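Local coordinates for protein putative tryptophan halogenase (Xanthomonas campestris pv. campestris, PDB 6Y1W) that is a flavin-dependent halogenase that probably uses reduced FAD to halogenate an aromatic substrate such as an indole, at residues A[14-19]-A[364-369]; A[95-100]-A[450-455]; A[148-153]-A[484-489]; A[48-53]-A[185-190]. All coordinates share one frame; numbering follows the deposited sequence. Where two conformers were deposited one is given.

Contact 1. Residues A[14-19]-A[364-369]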
# COMPACT_ATOMS: atom_id res chain seq x y z
N ARG A 14 5.82 18.56 -28.88
CA ARG A 14 5.68 17.50 -27.92
C ARG A 14 4.35 17.55 -27.16
O ARG A 14 4.01 16.55 -26.52
CB ARG A 14 6.84 17.53 -26.92
CG ARG A 14 8.24 17.32 -27.52
CD ARG A 14 9.30 17.31 -26.42
NE ARG A 14 9.19 16.15 -25.52
CZ ARG A 14 9.64 16.14 -24.27
NH1 ARG A 14 10.21 17.23 -23.76
NH2 ARG A 14 9.51 15.05 -23.50
N LEU A 15 3.61 18.66 -27.18
CA LEU A 15 2.41 18.73 -26.35
C LEU A 15 1.36 17.72 -26.82
O LEU A 15 1.09 17.61 -28.01
CB LEU A 15 1.82 20.14 -26.39
CG LEU A 15 2.68 21.16 -25.66
CD1 LEU A 15 2.23 22.57 -26.05
CD2 LEU A 15 2.60 20.94 -24.16
N VAL A 16 0.78 16.98 -25.87
CA VAL A 16 -0.22 15.96 -26.21
C VAL A 16 -1.58 16.63 -26.27
O VAL A 16 -2.12 17.05 -25.25
CB VAL A 16 -0.20 14.82 -25.18
CG1 VAL A 16 -1.31 13.85 -25.52
CG2 VAL A 16 1.20 14.13 -25.23
N ARG A 17 -2.13 16.76 -27.50
CA ARG A 17 -3.43 17.37 -27.72
C ARG A 17 -4.40 16.47 -28.44
O ARG A 17 -5.60 16.76 -28.41
CB ARG A 17 -3.29 18.67 -28.55
CG ARG A 17 -2.67 19.81 -27.78
CD ARG A 17 -3.55 20.26 -26.61
NE ARG A 17 -2.97 19.86 -25.32
CZ ARG A 17 -2.02 20.54 -24.68
NH1 ARG A 17 -1.54 20.08 -23.53
NH2 ARG A 17 -1.54 21.67 -25.19
N ARG A 18 -3.93 15.43 -29.13
CA ARG A 18 -4.78 14.55 -29.91
C ARG A 18 -4.52 13.13 -29.43
O ARG A 18 -3.36 12.67 -29.44
CB ARG A 18 -4.51 14.68 -31.42
CG ARG A 18 -4.72 16.11 -31.98
CD ARG A 18 -4.05 16.30 -33.35
NE ARG A 18 -2.65 15.91 -33.26
CZ ARG A 18 -1.82 15.79 -34.29
NH1 ARG A 18 -2.25 16.06 -35.52
NH2 ARG A 18 -0.56 15.40 -34.09
N VAL A 19 -5.57 12.44 -29.00
CA VAL A 19 -5.47 11.05 -28.55
C VAL A 19 -6.28 10.19 -29.51
O VAL A 19 -7.45 10.47 -29.77
CB VAL A 19 -5.98 10.87 -27.12
CG1 VAL A 19 -5.87 9.38 -26.68
CG2 VAL A 19 -5.20 11.76 -26.15
N THR A 364 -1.24 9.88 -14.54
CA THR A 364 0.06 10.32 -15.02
C THR A 364 -0.06 10.95 -16.41
O THR A 364 0.85 10.87 -17.23
CB THR A 364 1.07 9.17 -15.04
OG1 THR A 364 2.37 9.68 -15.36
CG2 THR A 364 0.66 8.15 -16.06
N PHE A 365 -1.20 11.62 -16.66
CA PHE A 365 -1.49 11.99 -18.03
C PHE A 365 -0.47 13.01 -18.54
O PHE A 365 -0.16 13.97 -17.82
CB PHE A 365 -2.92 12.54 -18.23
CG PHE A 365 -3.33 12.47 -19.68
CD1 PHE A 365 -3.77 11.26 -20.22
CD2 PHE A 365 -3.09 13.54 -20.53
CE1 PHE A 365 -4.05 11.17 -21.57
CE2 PHE A 365 -3.39 13.43 -21.88
CZ PHE A 365 -3.85 12.25 -22.40
N PRO A 366 0.08 12.82 -19.73
CA PRO A 366 1.22 13.66 -20.15
C PRO A 366 0.74 15.02 -20.64
O PRO A 366 -0.23 15.13 -21.41
CB PRO A 366 1.84 12.86 -21.31
CG PRO A 366 0.63 12.04 -21.87
CD PRO A 366 -0.11 11.64 -20.60
N GLN A 367 1.42 16.07 -20.17
CA GLN A 367 1.54 17.27 -21.00
C GLN A 367 2.46 16.99 -22.18
O GLN A 367 2.14 17.29 -23.34
CB GLN A 367 2.11 18.45 -20.21
CG GLN A 367 1.33 18.84 -19.01
CD GLN A 367 0.25 19.86 -19.32
OE1 GLN A 367 -0.11 20.11 -20.51
NE2 GLN A 367 -0.31 20.44 -18.25
N VAL A 368 3.64 16.45 -21.90
CA VAL A 368 4.56 15.93 -22.90
C VAL A 368 4.93 14.54 -22.43
O VAL A 368 4.89 14.25 -21.24
CB VAL A 368 5.85 16.80 -23.07
CG1 VAL A 368 5.50 18.24 -23.48
CG2 VAL A 368 6.71 16.76 -21.78
N ILE A 369 5.20 13.65 -23.38
CA ILE A 369 5.55 12.27 -23.03
C ILE A 369 7.02 12.25 -22.65
O ILE A 369 7.86 12.83 -23.34
CB ILE A 369 5.23 11.31 -24.19
CG1 ILE A 369 3.72 11.28 -24.41
CG2 ILE A 369 5.70 9.88 -23.85
CD1 ILE A 369 3.29 10.69 -25.73
O HOH W 1 5.09 14.25 -26.13
O HOH W 2 -2.23 16.77 -22.45

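Contact 2. Residues A[95-100]-A[450-455]. With BUD ((2S,3S)-butane-2,3-diol), chain J.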
# COMPACT_ATOMS: atom_id res chain seq x y z
N GLU A 95 -16.13 -24.74 -7.04
CA GLU A 95 -16.53 -26.14 -6.90
C GLU A 95 -15.48 -27.07 -7.50
O GLU A 95 -15.02 -26.86 -8.63
CB GLU A 95 -17.89 -26.35 -7.57
CG GLU A 95 -19.01 -25.58 -6.92
CD GLU A 95 -20.35 -25.77 -7.58
OE1 GLU A 95 -20.40 -26.32 -8.70
OE2 GLU A 95 -21.37 -25.38 -6.96
N HIS A 96 -15.09 -28.10 -6.71
CA HIS A 96 -14.22 -29.20 -7.16
C HIS A 96 -12.76 -28.76 -7.30
O HIS A 96 -11.99 -29.43 -8.01
CB HIS A 96 -14.69 -29.84 -8.49
CG HIS A 96 -16.07 -30.45 -8.45
ND1 HIS A 96 -16.42 -31.51 -7.64
CD2 HIS A 96 -17.15 -30.19 -9.23
CE1 HIS A 96 -17.68 -31.84 -7.87
NE2 HIS A 96 -18.14 -31.06 -8.84
N TRP A 97 -12.35 -27.65 -6.68
CA TRP A 97 -10.96 -27.20 -6.79
C TRP A 97 -10.08 -27.85 -5.72
O TRP A 97 -9.02 -28.41 -6.04
CB TRP A 97 -10.89 -25.65 -6.68
CG TRP A 97 -11.42 -24.98 -7.92
CD1 TRP A 97 -12.73 -24.68 -8.21
CD2 TRP A 97 -10.65 -24.53 -9.05
NE1 TRP A 97 -12.82 -24.12 -9.45
CE2 TRP A 97 -11.57 -24.00 -9.99
CE3 TRP A 97 -9.29 -24.52 -9.36
CZ2 TRP A 97 -11.17 -23.49 -11.22
CZ3 TRP A 97 -8.89 -24.03 -10.59
CH2 TRP A 97 -9.83 -23.51 -11.51
N ARG A 98 -10.49 -27.75 -4.45
CA ARG A 98 -9.74 -28.38 -3.38
C ARG A 98 -9.64 -29.88 -3.63
O ARG A 98 -8.56 -30.47 -3.57
CB ARG A 98 -10.39 -28.10 -2.03
CG ARG A 98 -9.49 -28.59 -0.89
CD ARG A 98 -10.20 -29.28 0.21
NE ARG A 98 -9.22 -29.82 1.16
CZ ARG A 98 -9.22 -29.51 2.45
NH1 ARG A 98 -10.12 -28.67 2.92
NH2 ARG A 98 -8.29 -30.03 3.26
N ASP A 99 -10.77 -30.51 -3.94
CA ASP A 99 -10.81 -31.90 -4.37
C ASP A 99 -12.18 -32.09 -5.00
O ASP A 99 -13.06 -31.23 -4.87
CB ASP A 99 -10.60 -32.86 -3.20
CG ASP A 99 -10.05 -34.20 -3.63
OD1 ASP A 99 -10.06 -34.51 -4.86
OD2 ASP A 99 -9.60 -34.94 -2.71
N VAL A 100 -12.37 -33.23 -5.68
CA VAL A 100 -13.71 -33.57 -6.13
C VAL A 100 -14.64 -33.54 -4.94
O VAL A 100 -14.34 -34.07 -3.86
CB VAL A 100 -13.72 -34.95 -6.81
CG1 VAL A 100 -15.14 -35.32 -7.23
CG2 VAL A 100 -12.78 -34.92 -8.00
N LEU A 450 -7.40 -21.39 2.70
CA LEU A 450 -8.12 -22.34 3.55
C LEU A 450 -9.06 -23.20 2.72
O LEU A 450 -9.17 -24.42 2.93
CB LEU A 450 -8.94 -21.58 4.60
CG LEU A 450 -8.27 -21.10 5.87
CD1 LEU A 450 -9.32 -20.33 6.69
CD2 LEU A 450 -7.73 -22.31 6.65
N GLY A 451 -9.78 -22.56 1.78
CA GLY A 451 -10.75 -23.29 0.97
C GLY A 451 -10.14 -24.39 0.11
O GLY A 451 -10.79 -25.42 -0.14
N GLN A 452 -8.92 -24.18 -0.37
CA GLN A 452 -8.24 -25.14 -1.21
C GLN A 452 -7.27 -26.02 -0.42
O GLN A 452 -6.48 -26.75 -1.02
CB GLN A 452 -7.55 -24.44 -2.37
CG GLN A 452 -8.64 -23.70 -3.19
CD GLN A 452 -8.38 -23.50 -4.66
OE1 GLN A 452 -9.12 -22.75 -5.30
NE2 GLN A 452 -7.40 -24.21 -5.24
N GLY A 453 -7.37 -26.03 0.91
CA GLY A 453 -6.78 -27.10 1.70
C GLY A 453 -5.41 -26.86 2.26
O GLY A 453 -4.74 -27.83 2.65
N ILE A 454 -4.93 -25.62 2.28
CA ILE A 454 -3.71 -25.31 3.01
C ILE A 454 -4.08 -25.20 4.49
O ILE A 454 -4.92 -24.38 4.87
CB ILE A 454 -3.07 -24.01 2.50
CG1 ILE A 454 -2.92 -24.04 0.97
CG2 ILE A 454 -1.73 -23.78 3.19
CD1 ILE A 454 -2.08 -25.20 0.41
N VAL A 455 -3.46 -26.03 5.32
CA VAL A 455 -3.85 -26.12 6.72
C VAL A 455 -2.74 -25.51 7.58
O VAL A 455 -1.67 -26.11 7.69
CB VAL A 455 -4.09 -27.58 7.15
CG1 VAL A 455 -4.64 -27.60 8.56
CG2 VAL A 455 -5.04 -28.26 6.17
C1 BUD J . -16.78 -35.03 -11.76
O1 BUD J . -15.28 -35.12 -13.69
C2 BUD J . -15.76 -34.31 -12.65
O2 BUD J . -13.56 -33.54 -12.71
C3 BUD J . -14.55 -33.94 -11.81
C4 BUD J . -14.86 -32.75 -10.90
O HOH W 3 -5.43 -30.54 2.20
O HOH W 4 -12.29 -26.80 1.48

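Contact 3. Residues A[148-153]-A[484-489]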
# COMPACT_ATOMS: atom_id res chain seq x y z
N GLU A 148 -27.45 -17.60 0.29
CA GLU A 148 -28.90 -17.46 0.41
C GLU A 148 -29.52 -16.67 -0.73
O GLU A 148 -30.75 -16.51 -0.75
CB GLU A 148 -29.27 -16.77 1.73
CG GLU A 148 -28.76 -17.49 2.99
CD GLU A 148 -29.27 -18.90 3.11
OE1 GLU A 148 -30.37 -19.18 2.57
OE2 GLU A 148 -28.57 -19.74 3.74
N GLY A 149 -28.72 -16.12 -1.64
CA GLY A 149 -29.28 -15.43 -2.80
C GLY A 149 -29.95 -14.11 -2.48
O GLY A 149 -31.00 -13.78 -3.07
N ARG A 150 -29.37 -13.34 -1.56
CA ARG A 150 -29.93 -12.08 -1.09
C ARG A 150 -28.99 -10.92 -1.40
O ARG A 150 -27.76 -11.08 -1.42
CB ARG A 150 -30.17 -12.15 0.43
CG ARG A 150 -31.18 -13.21 0.82
CD ARG A 150 -31.47 -13.15 2.31
NE ARG A 150 -32.49 -14.12 2.69
CZ ARG A 150 -33.79 -13.88 2.72
NH1 ARG A 150 -34.26 -12.68 2.38
NH2 ARG A 150 -34.63 -14.84 3.09
N PHE A 151 -29.57 -9.73 -1.62
CA PHE A 151 -28.75 -8.54 -1.84
C PHE A 151 -29.58 -7.29 -1.61
O PHE A 151 -30.71 -7.18 -2.12
CB PHE A 151 -28.16 -8.45 -3.27
CG PHE A 151 -27.29 -7.23 -3.45
CD1 PHE A 151 -25.95 -7.27 -3.07
CD2 PHE A 151 -27.83 -6.01 -3.87
CE1 PHE A 151 -25.17 -6.14 -3.15
CE2 PHE A 151 -27.05 -4.87 -3.95
CZ PHE A 151 -25.70 -4.94 -3.57
N ALA A 152 -28.98 -6.33 -0.91
CA ALA A 152 -29.34 -4.91 -0.99
C ALA A 152 -28.13 -4.11 -0.53
O ALA A 152 -27.24 -4.65 0.11
CB ALA A 152 -30.59 -4.60 -0.14
N HIS A 153 -28.08 -2.81 -0.87
CA HIS A 153 -27.00 -1.97 -0.34
C HIS A 153 -27.18 -1.79 1.16
O HIS A 153 -28.30 -1.74 1.66
CB HIS A 153 -26.97 -0.58 -0.97
CG HIS A 153 -26.89 -0.58 -2.46
ND1 HIS A 153 -28.02 -0.62 -3.25
CD2 HIS A 153 -25.84 -0.57 -3.30
CE1 HIS A 153 -27.66 -0.61 -4.53
NE2 HIS A 153 -26.33 -0.59 -4.58
N ALA A 484 -28.19 -11.56 11.62
CA ALA A 484 -29.21 -10.52 11.78
C ALA A 484 -29.19 -9.55 10.60
O ALA A 484 -30.24 -9.02 10.20
CB ALA A 484 -29.00 -9.76 13.08
N THR A 485 -28.00 -9.28 10.09
CA THR A 485 -27.88 -8.41 8.92
C THR A 485 -28.41 -9.11 7.68
O THR A 485 -29.16 -8.51 6.89
CB THR A 485 -26.42 -7.98 8.76
OG1 THR A 485 -25.99 -7.32 9.97
CG2 THR A 485 -26.25 -7.00 7.60
N LEU A 486 -28.09 -10.39 7.53
CA LEU A 486 -28.54 -11.16 6.37
C LEU A 486 -30.06 -11.22 6.32
O LEU A 486 -30.65 -11.15 5.24
CB LEU A 486 -27.95 -12.56 6.44
CG LEU A 486 -28.29 -13.56 5.34
CD1 LEU A 486 -27.57 -13.20 4.02
CD2 LEU A 486 -27.90 -14.94 5.79
N ALA A 487 -30.70 -11.36 7.49
CA ALA A 487 -32.16 -11.47 7.53
C ALA A 487 -32.86 -10.20 7.05
O ALA A 487 -34.06 -10.25 6.75
CB ALA A 487 -32.63 -11.80 8.95
N ARG A 488 -32.17 -9.07 7.02
CA ARG A 488 -32.71 -7.80 6.54
C ARG A 488 -32.51 -7.60 5.04
O ARG A 488 -33.01 -6.61 4.49
CB ARG A 488 -32.06 -6.63 7.27
CG ARG A 488 -32.24 -6.66 8.76
CD ARG A 488 -31.22 -5.74 9.43
NE ARG A 488 -30.92 -4.58 8.59
CZ ARG A 488 -29.82 -3.85 8.70
NH1 ARG A 488 -29.64 -2.80 7.89
NH2 ARG A 488 -28.89 -4.16 9.60
N LEU A 489 -31.85 -8.53 4.36
CA LEU A 489 -31.61 -8.35 2.93
C LEU A 489 -32.67 -9.09 2.12
O LEU A 489 -33.03 -10.22 2.46
CB LEU A 489 -30.22 -8.87 2.55
CG LEU A 489 -29.05 -8.25 3.31
CD1 LEU A 489 -27.82 -9.01 2.85
CD2 LEU A 489 -28.94 -6.79 3.00

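Contact 4. Residues A[48-53]-A[185-190]. With BU9 (Meso-2,3-Butanediol), chain M.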
# COMPACT_ATOMS: atom_id res chain seq x y z
N VAL A 48 -11.25 4.65 -33.39
CA VAL A 48 -11.40 3.93 -34.65
C VAL A 48 -11.80 2.49 -34.33
O VAL A 48 -11.10 1.80 -33.60
CB VAL A 48 -10.09 3.93 -35.46
CG1 VAL A 48 -10.27 3.14 -36.79
CG2 VAL A 48 -9.63 5.38 -35.70
N GLU A 49 -12.90 2.03 -34.92
CA GLU A 49 -13.30 0.65 -34.72
C GLU A 49 -14.08 0.20 -35.95
O GLU A 49 -14.73 1.00 -36.63
CB GLU A 49 -14.16 0.44 -33.46
CG GLU A 49 -15.53 1.16 -33.51
CD GLU A 49 -16.44 0.84 -32.30
OE1 GLU A 49 -16.23 -0.20 -31.62
OE2 GLU A 49 -17.39 1.61 -32.07
N SER A 50 -14.07 -1.11 -36.17
CA SER A 50 -14.74 -1.72 -37.30
C SER A 50 -16.05 -2.33 -36.84
O SER A 50 -16.07 -3.03 -35.81
CB SER A 50 -13.85 -2.81 -37.91
OG SER A 50 -14.60 -3.56 -38.83
N ASP A 51 -17.13 -2.09 -37.59
CA ASP A 51 -18.40 -2.76 -37.29
C ASP A 51 -18.34 -4.27 -37.52
O ASP A 51 -19.24 -5.00 -37.07
CB ASP A 51 -19.53 -2.16 -38.13
CG ASP A 51 -19.95 -0.80 -37.64
OD1 ASP A 51 -19.71 -0.53 -36.44
OD2 ASP A 51 -20.49 0.00 -38.43
N GLU A 52 -17.35 -4.76 -38.25
CA GLU A 52 -17.21 -6.20 -38.46
C GLU A 52 -16.50 -6.91 -37.31
O GLU A 52 -16.33 -8.14 -37.38
CB GLU A 52 -16.50 -6.46 -39.79
CG GLU A 52 -17.03 -5.57 -40.92
CD GLU A 52 -16.04 -5.38 -42.07
OE1 GLU A 52 -14.97 -6.02 -42.05
OE2 GLU A 52 -16.34 -4.59 -42.98
N ILE A 53 -16.08 -6.19 -36.27
CA ILE A 53 -15.33 -6.78 -35.16
C ILE A 53 -16.18 -6.69 -33.89
O ILE A 53 -16.79 -5.65 -33.63
CB ILE A 53 -13.97 -6.09 -34.97
CG1 ILE A 53 -13.13 -6.33 -36.23
CG2 ILE A 53 -13.25 -6.60 -33.71
CD1 ILE A 53 -11.66 -6.16 -36.02
N ARG A 185 -16.07 9.23 -33.29
CA ARG A 185 -15.97 7.83 -33.68
C ARG A 185 -15.78 7.75 -35.19
O ARG A 185 -16.48 8.44 -35.94
CB ARG A 185 -17.22 7.06 -33.26
CG ARG A 185 -17.16 5.59 -33.63
CD ARG A 185 -18.46 4.90 -33.26
NE ARG A 185 -18.47 3.49 -33.61
CZ ARG A 185 -19.02 2.97 -34.71
NH1 ARG A 185 -19.61 3.75 -35.61
NH2 ARG A 185 -18.97 1.66 -34.90
N ILE A 186 -14.79 6.97 -35.62
CA ILE A 186 -14.56 6.70 -37.04
C ILE A 186 -14.69 5.19 -37.25
O ILE A 186 -13.98 4.41 -36.61
CB ILE A 186 -13.19 7.21 -37.52
CG1 ILE A 186 -13.04 8.71 -37.25
CG2 ILE A 186 -12.96 6.89 -39.00
CD1 ILE A 186 -11.72 9.29 -37.72
N GLU A 187 -15.65 4.78 -38.08
CA GLU A 187 -15.88 3.36 -38.35
C GLU A 187 -14.95 2.93 -39.47
O GLU A 187 -14.79 3.64 -40.47
CB GLU A 187 -17.33 3.07 -38.74
CG GLU A 187 -17.71 1.58 -38.71
CD GLU A 187 -17.18 0.77 -39.89
OE1 GLU A 187 -17.04 1.34 -41.00
OE2 GLU A 187 -16.90 -0.45 -39.71
N GLY A 188 -14.27 1.81 -39.29
CA GLY A 188 -13.42 1.33 -40.35
C GLY A 188 -12.34 0.40 -39.86
O GLY A 188 -12.22 0.09 -38.68
N ARG A 189 -11.51 -0.01 -40.81
CA ARG A 189 -10.42 -0.93 -40.52
C ARG A 189 -9.09 -0.26 -40.80
O ARG A 189 -8.88 0.34 -41.86
CB ARG A 189 -10.55 -2.21 -41.35
CG ARG A 189 -11.81 -2.98 -41.03
CD ARG A 189 -12.11 -4.06 -42.05
NE ARG A 189 -11.59 -5.37 -41.67
CZ ARG A 189 -11.87 -6.02 -40.54
NH1 ARG A 189 -12.70 -5.50 -39.64
NH2 ARG A 189 -11.34 -7.21 -40.31
N ILE A 190 -8.17 -0.47 -39.88
CA ILE A 190 -6.84 0.10 -39.99
C ILE A 190 -6.06 -0.72 -41.01
O ILE A 190 -5.90 -1.94 -40.85
CB ILE A 190 -6.13 0.11 -38.62
CG1 ILE A 190 -6.89 0.99 -37.63
CG2 ILE A 190 -4.72 0.64 -38.74
CD1 ILE A 190 -6.36 0.83 -36.22
C03 BU9 M . -9.00 -3.91 -35.78
C04 BU9 M . -9.59 -2.87 -36.74
O06 BU9 M . -8.54 -2.29 -37.46
C05 BU9 M . -10.39 -1.79 -35.99
C01 BU9 M . -11.46 -2.44 -35.09
O6 BU9 M . -9.54 -0.99 -35.19
O HOH W 5 -14.98 -1.81 -40.89
O HOH W 6 -21.17 2.41 -37.53

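Contact 1. Residues A[14-19]-A[364-369]
Arg14 reaches across Val368 to the backbone of Ile369, touching at CB and again from NE to the tip. CB starts against the valine, 3.8 Å from Val368 CG1. A bend at chi3 (66°) swings the chain round at NE, and beyond it the guanidinium lies with one face over Val368 CG2. At the tip, NH2 gives a hydrogen bond to Ile369 O at 2.8 Å, the oxygen lying 17° out of the guanidinium plane. A long, flat-ended, charged chain suits this place, since its CB and the face of its guanidinium lie against Val368 while NH2 reaches a carbonyl. Water 1 ties Arg14 to Ile369 again, donating to Arg14 O and accepting from Ile369 N.

Deeper in, Val16 N binds Gln367 O at 2.9 Å, and the CA of Leu15 also approaches that oxygen, at 3.3 Å. Water 2 donates to both Val16 O and Pro366 O. Val16 itself is buried: CG2 packs on Ile369 CG1 at 3.9 Å and on Pro366 CG, and CG1 lies 4.2 Å from Phe365 CE2. Val19 CG2 meets the edge of the same ring at CZ, 4.0 Å away. Compact branched side chains fit well between ring, proline and isoleucine. Arg17 NH1 makes a weak bond to Gln367 OE1, whereas Gln367 NE2 is held by Asp464 and His459 O of the second subunit.

The contact packs the loop between helices 350-363 and 371-397 against the start of strand 18-22, in what is probably the FAD-binding, Rossmann-type part, as in related flavin-dependent halogenases.

Contact 2. Residues A[95-100]-A[450-455]
Arg98 lies across the end of helix 442-451, its aliphatic part on the last turn and its guanidinium over Gly453. CB comes to 3.3 Å from Gly451 O, and CG, anti to the backbone N (chi1 -172°), to 3.4 Å from Gln452 C. Further out the guanidinium turns one face to the glycine, with Gly453 CA 3.5 Å above its plane and over its centre. The absence of a side chain on Gly453 lets the guanidinium lie this close. Two waters bridge the guanidinium to the backbone: water 4, at its edge, accepts from NH1 and donates to Gly451 O, while water 3, out of its plane, accepts from NH2 and donates to Gly453 O. NE is engaged in a salt bridge with Asp400 OD2.

Gly453 has a second reason to be glycine. With positive phi (95°) it is the C-prime residue of a Schellman motif, in which Gly453 N bonds Leu450 O and Ile454 N bonds Met449 O, ending the helix; the corner of strand 91-99 at residues 96 to 98 packs against this end.

Gln452 runs beside Trp97, the two side chains pointing the same way with amide and ring planes 35° apart. Its OE1 is 3.7 Å from Trp97 CB. The amide suits a buried place because both its ends find partners: OE1 bonds Tyr104 OH and His395 ND1, and NE2 donates to Ala398 O. The indole NE1 of Trp97 binds Ala266 O in the adjoining strand 263-268. On the same corner, His96 has C4 of a bound butanediol 3.6 Å above one ring face, offset toward the rim.

Contact 3. Residues A[148-153]-A[484-489]
Arg150 and Leu489 meet at their CB atoms, 3.9 Å apart, before the arginine goes on past the leucine's carbonyl. The chain, extended from CG to NE, carries CD past Leu489 O (3.3 Å) and Leu486 O (3.6 Å). In the conformer described, NH1 gives Leu489 O a hydrogen bond of 2.8 Å. The N-H to oxygen angle is 145°, the donor stands nearly along the C=O axis, and the oxygen is tilted 19° from the guanidinium plane. Arginine suits this partly exposed place, with methylenes to lie along the turn and a charged end for the carbonyl of Leu489.

Leu489, with the largest area buried by the contact, directs its CB toward residues 148-153. CD2 approaches Ala152 N at 3.9 Å and the methyl of Ala152 at 4.2 Å; a small residue allows the leucine to come this near the backbone. Ala152 O is buried by the contact and has no partner in the model. Glu148 and Leu486 cross at about a right angle, Glu148 CG on Leu486 CD2, while the glutamate's carboxylate is bridged to Arg144.

Leu486 to Leu489 is a type I beta turn, closed by Leu489 N to Leu486 O. The contact packs the loop after helix 141-148 against this turn following helix 468-486, and from the loop Phe151 stacks on Phe88, the chain neighbour of Lys89, the predicted active-site residue.

Contact 4. Residues A[48-53]-A[185-190]
The guanidinium of Arg185 is gripped at its edge, where Glu49 OE2 and Asp51 OD1 both lie near its plane. NE gives Glu49 OE2 a nearly straight bond of 2.7 Å (171°) on the anti lone pair, and NH2 adds a weak one to the same oxygen. That NH2 also reaches Asp51 OD1 at 2.8 Å, while water 6 links NH1 with Asp51 OD2. The Glu49 carboxylate stands 74° to the guanidinium, that of Asp51 only 20°. Arg189 is met differently: Glu52 OE1 sits 3.1 Å above one face, a contact of charges alone, while Ser50 OG takes an in-plane bond from NH1 at 2.8 Å.

In the backbone, strands 44-49 and 184-195 pair in parallel, as neighbours in the Rossmann-like sheet, through Glu49 N to Ile186 O and Gly188 N to Glu49 O. Val48 CG1 packs on Ile190 CG1. Gly188 has a positive phi that suits glycine. Glu187 OE2 accepts a nearly straight bond from Asp51 N, and Ser50 OG accepts from Glu52 N in an ST turn.

Ile190 N bonds O06 of a bound meso-butanediol; Glu49, whose OE2 also accepts from Trp29 NE1, lies close to Gly24 of the predicted FAD site. Asp51 OD2 and Glu187 OE2 lie 3.8 Å apart, so the arginine and N-H donors probably offset repulsion among acids crowded at the strand ends.

From the N terminus, residues 14-19 open a long loop, closed at 364-369 by contact 1. Contact 4, between 48-53 and 185-190, is nested inside that loop, and both reach one sheet, in which strands 18-22 and 44-49 are neighbours. Residues 95-100 and 148-153 follow within contact 4's loop, but their partners, 450-455 and 484-489, come after both earlier loops have closed. Contacts 2 and 3 therefore cross contacts 1 and 4, and also each other. They tie the second sheet and the loop after helix 141-148 to the successive helices 442-451 and 468-486; the centres of contacts 2 and 3 are about 27 Å apart.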